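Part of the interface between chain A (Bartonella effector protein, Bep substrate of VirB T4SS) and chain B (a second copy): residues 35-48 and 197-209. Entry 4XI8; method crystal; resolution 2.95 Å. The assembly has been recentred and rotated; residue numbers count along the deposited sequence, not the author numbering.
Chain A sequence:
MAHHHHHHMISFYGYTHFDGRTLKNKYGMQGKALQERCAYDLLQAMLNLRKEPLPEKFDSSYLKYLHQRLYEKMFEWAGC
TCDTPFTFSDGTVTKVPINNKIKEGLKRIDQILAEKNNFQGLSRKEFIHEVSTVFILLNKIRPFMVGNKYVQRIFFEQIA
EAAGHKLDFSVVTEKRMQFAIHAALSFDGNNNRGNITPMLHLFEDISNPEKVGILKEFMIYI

Chain A (35-48) QERCAYDLLQAMLN
Chain B (197-209) TPMLHLFEDISNP

Helix 35-48 of chain A packs against helix 197-206 of chain B, the two running in the same general direction, with N-to-C axes 31° apart and 10.9 Å at closest approach. A:Glu36 CA lies 7.3 Å from B:Pro198 CA and A:Tyr40 CA 7.1 Å from B:His201 CA; A:Leu47 CA and B:Asn208 CA are 10.6 Å apart, so side chains must span a wider gap there. The contact buries 442 Å² in total. The centre of the contact is a stack: the flat rings of A:Tyr40 (chi1 t, chi2 77°) and B:His201 (chi1 m, chi2 176°) lie face to face, centroids 3.7 Å apart and planes at 5°, with A:Tyr40 CD1 3.6 Å from B:His201 CB. One hydrogen bond joins the stretches: at the imidazole edge, B:His201 ND1 donates to A:Glu36 OE1 (3.2 Å, 139°); A:Glu36, t then m, bends its carboxylate there, and imidazole thus serves both stack and bond. B:Glu204 OE2 lies at the edge of the A:Tyr40 ring, 3.5 Å from A:Tyr40 CE1. Separately, B:Asp205 OD1 lies 3.5 Å from A:Tyr40 CE1. Van der Waals packing completes the contact: A:Leu43 and A:Leu47, both t,p and buried, bring aliphatic branches to polar side chains, with A:Leu43 CD2 3.8 Å from B:Asp205 CG and A:Leu47 CD2 4.2 Å from B:Asn208 ND2. B:Ser207 leaves helical phi/psi (-87/6), and B:Asn208 (-110/103, chi1 t) N-caps the next helix.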

# COMPACT_ATOMS: atom_id res chain seq x y z
N GLN A 35 -8.96 -19.97 -0.80
CA GLN A 35 -8.26 -18.76 -1.21
C GLN A 35 -6.78 -18.82 -0.84
O GLN A 35 -5.92 -18.36 -1.59
CB GLN A 35 -8.91 -17.53 -0.57
N GLU A 36 -6.48 -19.40 0.32
CA GLU A 36 -5.10 -19.50 0.80
C GLU A 36 -4.27 -20.45 -0.07
O GLU A 36 -3.15 -20.12 -0.46
CB GLU A 36 -5.08 -19.97 2.26
CG GLU A 36 -3.76 -19.75 2.97
CD GLU A 36 -2.79 -20.91 2.79
OE1 GLU A 36 -1.59 -20.73 3.08
OE2 GLU A 36 -3.23 -21.99 2.36
N ARG A 37 -4.82 -21.62 -0.37
CA ARG A 37 -4.11 -22.61 -1.17
C ARG A 37 -3.92 -22.13 -2.60
O ARG A 37 -2.89 -22.39 -3.22
CB ARG A 37 -4.84 -23.95 -1.16
CG ARG A 37 -4.05 -25.07 -1.82
CD ARG A 37 -2.76 -25.37 -1.07
NE ARG A 37 -2.16 -26.62 -1.50
CZ ARG A 37 -2.37 -27.80 -0.91
NH1 ARG A 37 -3.17 -27.88 0.14
NH2 ARG A 37 -1.77 -28.89 -1.37
N CYS A 38 -4.92 -21.43 -3.13
CA CYS A 38 -4.84 -20.91 -4.49
C CYS A 38 -3.75 -19.86 -4.60
O CYS A 38 -2.98 -19.87 -5.56
CB CYS A 38 -6.19 -20.32 -4.92
SG CYS A 38 -6.22 -19.75 -6.63
N ALA A 39 -3.69 -18.96 -3.63
CA ALA A 39 -2.69 -17.90 -3.64
C ALA A 39 -1.29 -18.46 -3.45
O ALA A 39 -0.33 -17.96 -4.04
CB ALA A 39 -3.00 -16.87 -2.55
N TYR A 40 -1.18 -19.51 -2.65
CA TYR A 40 0.10 -20.15 -2.38
C TYR A 40 0.63 -20.87 -3.62
O TYR A 40 1.81 -20.75 -3.96
CB TYR A 40 -0.02 -21.13 -1.21
CG TYR A 40 1.26 -21.87 -0.90
CD1 TYR A 40 2.29 -21.25 -0.21
CD2 TYR A 40 1.45 -23.19 -1.30
CE1 TYR A 40 3.47 -21.91 0.08
CE2 TYR A 40 2.62 -23.86 -1.02
CZ TYR A 40 3.63 -23.22 -0.33
OH TYR A 40 4.80 -23.89 -0.04
N ASP A 41 -0.24 -21.61 -4.29
CA ASP A 41 0.14 -22.33 -5.50
C ASP A 41 0.41 -21.37 -6.65
O ASP A 41 1.26 -21.63 -7.50
CB ASP A 41 -0.95 -23.33 -5.90
CG ASP A 41 -1.00 -24.54 -4.99
OD1 ASP A 41 -0.04 -24.74 -4.21
OD2 ASP A 41 -1.99 -25.30 -5.06
N LEU A 42 -0.33 -20.27 -6.66
CA LEU A 42 -0.16 -19.25 -7.69
C LEU A 42 1.19 -18.55 -7.57
O LEU A 42 1.85 -18.26 -8.57
CB LEU A 42 -1.29 -18.22 -7.61
CG LEU A 42 -1.42 -17.22 -8.75
CD1 LEU A 42 -1.74 -17.93 -10.05
CD2 LEU A 42 -2.49 -16.20 -8.42
N LEU A 43 1.61 -18.29 -6.33
CA LEU A 43 2.89 -17.64 -6.07
C LEU A 43 4.05 -18.55 -6.43
O LEU A 43 5.07 -18.09 -6.95
CB LEU A 43 2.99 -17.21 -4.60
CG LEU A 43 4.29 -16.51 -4.19
CD1 LEU A 43 4.53 -15.29 -5.06
CD2 LEU A 43 4.25 -16.13 -2.72
N GLN A 44 3.90 -19.84 -6.15
CA GLN A 44 4.91 -20.83 -6.48
C GLN A 44 5.07 -20.94 -7.99
O GLN A 44 6.18 -21.07 -8.51
CB GLN A 44 4.56 -22.19 -5.88
CG GLN A 44 5.53 -23.31 -6.22
CD GLN A 44 6.87 -23.15 -5.54
OE1 GLN A 44 7.01 -22.39 -4.58
NE2 GLN A 44 7.87 -23.86 -6.05
N ALA A 45 3.94 -20.90 -8.69
CA ALA A 45 3.93 -21.02 -10.14
C ALA A 45 4.60 -19.82 -10.81
O ALA A 45 5.32 -19.99 -11.80
CB ALA A 45 2.50 -21.16 -10.64
N MET A 46 4.37 -18.63 -10.28
CA MET A 46 4.98 -17.42 -10.81
C MET A 46 6.50 -17.44 -10.65
O MET A 46 7.23 -16.96 -11.51
CB MET A 46 4.40 -16.17 -10.14
CG MET A 46 2.94 -15.91 -10.48
SD MET A 46 2.33 -14.39 -9.72
CE MET A 46 0.64 -14.37 -10.32
N LEU A 47 6.95 -17.99 -9.53
CA LEU A 47 8.38 -18.10 -9.25
C LEU A 47 9.06 -19.03 -10.25
O LEU A 47 10.15 -18.75 -10.74
CB LEU A 47 8.62 -18.60 -7.83
CG LEU A 47 10.08 -18.71 -7.40
CD1 LEU A 47 10.76 -17.35 -7.46
CD2 LEU A 47 10.19 -19.30 -6.00
N ASN A 48 8.40 -20.15 -10.55
CA ASN A 48 8.93 -21.13 -11.49
C ASN A 48 8.92 -20.62 -12.93
O ASN A 48 9.78 -20.99 -13.73
CB ASN A 48 8.14 -22.43 -11.40
CG ASN A 48 8.28 -23.10 -10.04
OD1 ASN A 48 9.23 -22.85 -9.31
ND2 ASN A 48 7.32 -23.96 -9.71
N THR B 197 -0.60 -25.98 8.51
CA THR B 197 -0.23 -25.84 7.10
C THR B 197 -0.33 -24.41 6.55
O THR B 197 0.58 -23.97 5.84
CB THR B 197 -1.08 -26.78 6.21
OG1 THR B 197 -1.01 -28.12 6.71
CG2 THR B 197 -0.57 -26.76 4.77
N PRO B 198 -1.41 -23.67 6.87
CA PRO B 198 -1.41 -22.28 6.40
C PRO B 198 -0.31 -21.43 7.02
O PRO B 198 0.22 -20.54 6.36
CB PRO B 198 -2.80 -21.77 6.82
CG PRO B 198 -3.63 -22.99 6.91
CD PRO B 198 -2.72 -24.04 7.45
N MET B 199 0.03 -21.70 8.28
CA MET B 199 1.11 -20.99 8.96
C MET B 199 2.45 -21.35 8.34
O MET B 199 3.32 -20.49 8.18
CB MET B 199 1.12 -21.30 10.46
CG MET B 199 2.06 -20.42 11.26
SD MET B 199 1.55 -18.69 11.33
CE MET B 199 0.05 -18.82 12.31
N LEU B 200 2.62 -22.63 8.00
CA LEU B 200 3.83 -23.10 7.34
C LEU B 200 4.00 -22.39 6.00
O LEU B 200 5.10 -21.98 5.64
CB LEU B 200 3.78 -24.61 7.14
CG LEU B 200 3.83 -25.47 8.41
CD1 LEU B 200 3.67 -26.94 8.06
CD2 LEU B 200 5.12 -25.23 9.17
N HIS B 201 2.90 -22.27 5.26
CA HIS B 201 2.90 -21.56 3.98
C HIS B 201 3.27 -20.09 4.16
O HIS B 201 3.95 -19.51 3.32
CB HIS B 201 1.54 -21.67 3.31
CG HIS B 201 1.22 -23.05 2.79
ND1 HIS B 201 0.01 -23.37 2.23
CD2 HIS B 201 1.97 -24.18 2.76
CE1 HIS B 201 0.02 -24.64 1.87
NE2 HIS B 201 1.19 -25.15 2.18
N LEU B 202 2.81 -19.50 5.26
CA LEU B 202 3.09 -18.10 5.54
C LEU B 202 4.58 -17.88 5.72
O LEU B 202 5.18 -17.09 4.99
CB LEU B 202 2.33 -17.65 6.80
CG LEU B 202 2.23 -16.15 7.10
CD1 LEU B 202 0.94 -15.84 7.84
CD2 LEU B 202 3.43 -15.65 7.90
N PHE B 203 5.18 -18.59 6.66
CA PHE B 203 6.60 -18.43 6.96
C PHE B 203 7.49 -18.84 5.79
O PHE B 203 8.60 -18.33 5.65
CB PHE B 203 6.97 -19.24 8.21
CG PHE B 203 6.60 -18.57 9.50
CD1 PHE B 203 7.29 -17.46 9.94
CD2 PHE B 203 5.55 -19.06 10.27
CE1 PHE B 203 6.95 -16.85 11.13
CE2 PHE B 203 5.20 -18.45 11.45
CZ PHE B 203 5.90 -17.34 11.89
N GLU B 204 7.00 -19.75 4.95
CA GLU B 204 7.79 -20.19 3.80
C GLU B 204 7.87 -19.09 2.76
O GLU B 204 8.92 -18.88 2.15
CB GLU B 204 7.18 -21.46 3.20
CG GLU B 204 8.05 -22.15 2.15
CD GLU B 204 7.90 -21.55 0.76
OE1 GLU B 204 8.86 -21.62 -0.03
OE2 GLU B 204 6.81 -21.02 0.46
N ASP B 205 6.76 -18.38 2.55
CA ASP B 205 6.74 -17.24 1.64
C ASP B 205 7.55 -16.09 2.21
O ASP B 205 8.27 -15.40 1.49
CB ASP B 205 5.31 -16.79 1.36
CG ASP B 205 4.50 -17.83 0.62
OD1 ASP B 205 5.09 -18.79 0.08
OD2 ASP B 205 3.25 -17.69 0.57
N ILE B 206 7.43 -15.90 3.52
CA ILE B 206 8.09 -14.81 4.22
C ILE B 206 9.61 -14.97 4.26
O ILE B 206 10.35 -14.00 4.12
CB ILE B 206 7.53 -14.68 5.66
CG1 ILE B 206 6.07 -14.20 5.62
CG2 ILE B 206 8.34 -13.71 6.49
CD1 ILE B 206 5.82 -13.09 4.61
N SER B 207 10.07 -16.21 4.43
CA SER B 207 11.50 -16.48 4.51
C SER B 207 12.13 -16.70 3.13
O SER B 207 13.30 -17.05 3.03
CB SER B 207 11.77 -17.70 5.40
OG SER B 207 11.06 -18.84 4.93
N ASN B 208 11.34 -16.49 2.08
CA ASN B 208 11.83 -16.65 0.71
C ASN B 208 11.92 -15.29 0.02
O ASN B 208 10.91 -14.74 -0.42
CB ASN B 208 10.91 -17.59 -0.07
CG ASN B 208 11.53 -18.05 -1.38
OD1 ASN B 208 12.46 -17.43 -1.90
ND2 ASN B 208 11.01 -19.14 -1.93
N PRO B 209 13.15 -14.76 -0.10
CA PRO B 209 13.43 -13.44 -0.68
C PRO B 209 12.86 -13.24 -2.08
O PRO B 209 12.37 -12.15 -2.38
CB PRO B 209 14.96 -13.39 -0.71
CG PRO B 209 15.39 -14.32 0.38
CD PRO B 209 14.38 -15.43 0.37